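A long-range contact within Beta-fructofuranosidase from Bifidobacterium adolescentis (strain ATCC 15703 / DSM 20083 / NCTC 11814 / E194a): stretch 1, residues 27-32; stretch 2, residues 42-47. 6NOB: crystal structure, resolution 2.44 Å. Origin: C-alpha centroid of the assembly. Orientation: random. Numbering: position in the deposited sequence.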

# COMPACT_ATOMS: atom_id res chain seq x y z
N GLY A 27 25.67 -25.87 -11.35
CA GLY A 27 26.64 -26.15 -10.30
C GLY A 27 26.82 -25.04 -9.29
O GLY A 27 25.84 -24.48 -8.78
N ASN A 28 28.08 -24.70 -8.99
CA ASN A 28 28.39 -23.74 -7.95
C ASN A 28 27.93 -22.34 -8.35
O ASN A 28 28.27 -21.85 -9.43
CB ASN A 28 29.88 -23.74 -7.65
CG ASN A 28 30.24 -24.59 -6.45
OD1 ASN A 28 29.44 -24.75 -5.54
ND2 ASN A 28 31.45 -25.13 -6.45
N ALA A 29 27.17 -21.69 -7.46
CA ALA A 29 26.77 -20.30 -7.61
C ALA A 29 27.54 -19.48 -6.59
O ALA A 29 27.35 -19.65 -5.38
CB ALA A 29 25.27 -20.14 -7.43
N VAL A 30 28.42 -18.59 -7.07
CA VAL A 30 29.40 -17.92 -6.23
C VAL A 30 29.33 -16.41 -6.44
O VAL A 30 29.06 -15.92 -7.55
CB VAL A 30 30.83 -18.43 -6.50
CG1 VAL A 30 31.80 -17.91 -5.45
CG2 VAL A 30 30.86 -19.95 -6.53
N VAL A 31 29.57 -15.67 -5.36
CA VAL A 31 29.83 -14.24 -5.40
C VAL A 31 31.17 -13.99 -4.73
O VAL A 31 31.44 -14.53 -3.64
CB VAL A 31 28.72 -13.42 -4.71
CG1 VAL A 31 28.92 -11.94 -4.98
CG2 VAL A 31 27.35 -13.88 -5.18
N THR A 32 32.01 -13.18 -5.36
CA THR A 32 33.31 -12.84 -4.80
C THR A 32 33.51 -11.33 -4.85
O THR A 32 32.89 -10.63 -5.65
CB THR A 32 34.45 -13.55 -5.52
OG1 THR A 32 34.31 -13.39 -6.94
CG2 THR A 32 34.45 -15.04 -5.18
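Stretch 2, residues 42-47: AAHTMP

Stretch 2 runs antiparallel to stretch 1 and pairs with it as a neighbouring β-strand. V30 to T32 and A42 to T45 have extended backbones. The two strand axes approach to 4.7 Å, and their N-to-C directions differ by 165°. V30 lies opposite T45, V31 opposite H44 and T32 opposite A43, with CA to CA distances of 4.5, 5.2 and 4.4 Å. V31 and H44 form the hydrogen-bonded pair: V31 N donates to H44 O at 2.9 Å, and H44 N donates to V31 O at 2.8 Å. The pairs on either side of it are non-hydrogen-bonded. There the CA atoms lie closer together and support CA-H...O contacts, such as T32 CA to A42 O at 3.2 Å. Beyond T45, M46 N donates to A29 O at 2.9 Å. A water extends this pairing, accepting from A29 N at 3.1 Å and donating to M46 O at 2.9 Å.

The side chains of V30, T32, A43 and T45 share one face of the sheet. T32 CG2 packs against A43 CB at 3.7 Å, while V30 CG2 is 4.2 Å from T45 OG1. V31 and H44 point to the other face; H44 has an m chi1. A29 CB points toward stretch 2 and meets M46 CB at 3.9 Å, an apolar contact between buried residues.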

# COMPACT_ATOMS: atom_id res chain seq x y z
N ALA A 42 36.46 -11.45 -0.39
CA ALA A 42 35.43 -12.34 0.12
C ALA A 42 35.02 -13.32 -0.97
O ALA A 42 35.11 -13.03 -2.16
CB ALA A 42 34.21 -11.56 0.61
N ALA A 43 34.55 -14.49 -0.54
CA ALA A 43 34.02 -15.51 -1.44
C ALA A 43 32.83 -16.17 -0.75
O ALA A 43 32.99 -16.77 0.32
CB ALA A 43 35.08 -16.55 -1.81
N HIS A 44 31.66 -16.06 -1.36
CA HIS A 44 30.43 -16.63 -0.82
C HIS A 44 29.81 -17.59 -1.82
O HIS A 44 29.88 -17.37 -3.03
CB HIS A 44 29.43 -15.53 -0.46
CG HIS A 44 29.87 -14.66 0.68
ND1 HIS A 44 29.13 -14.52 1.83
CD2 HIS A 44 30.97 -13.88 0.83
CE1 HIS A 44 29.76 -13.69 2.65
NE2 HIS A 44 30.88 -13.29 2.07
N THR A 45 29.20 -18.64 -1.31
CA THR A 45 28.53 -19.64 -2.13
C THR A 45 27.07 -19.73 -1.74
O THR A 45 26.75 -19.81 -0.55
CB THR A 45 29.20 -21.01 -2.00
OG1 THR A 45 30.57 -20.92 -2.41
CG2 THR A 45 28.49 -22.04 -2.85
N MET A 46 26.19 -19.71 -2.73
CA MET A 46 24.78 -19.94 -2.47
C MET A 46 24.59 -21.36 -1.95
O MET A 46 25.16 -22.30 -2.51
CB MET A 46 23.96 -19.73 -3.74
CG MET A 46 22.46 -19.86 -3.55
SD MET A 46 21.52 -19.41 -5.03
CE MET A 46 21.89 -17.66 -5.15
N PRO A 47 23.84 -21.55 -0.86
CA PRO A 47 23.61 -22.91 -0.36
C PRO A 47 23.00 -23.80 -1.43
O PRO A 47 22.19 -23.35 -2.25
CB PRO A 47 22.65 -22.69 0.81
CG PRO A 47 22.92 -21.29 1.26
CD PRO A 47 23.25 -20.52 0.01
O HOH W 1 25.78 -23.32 -5.18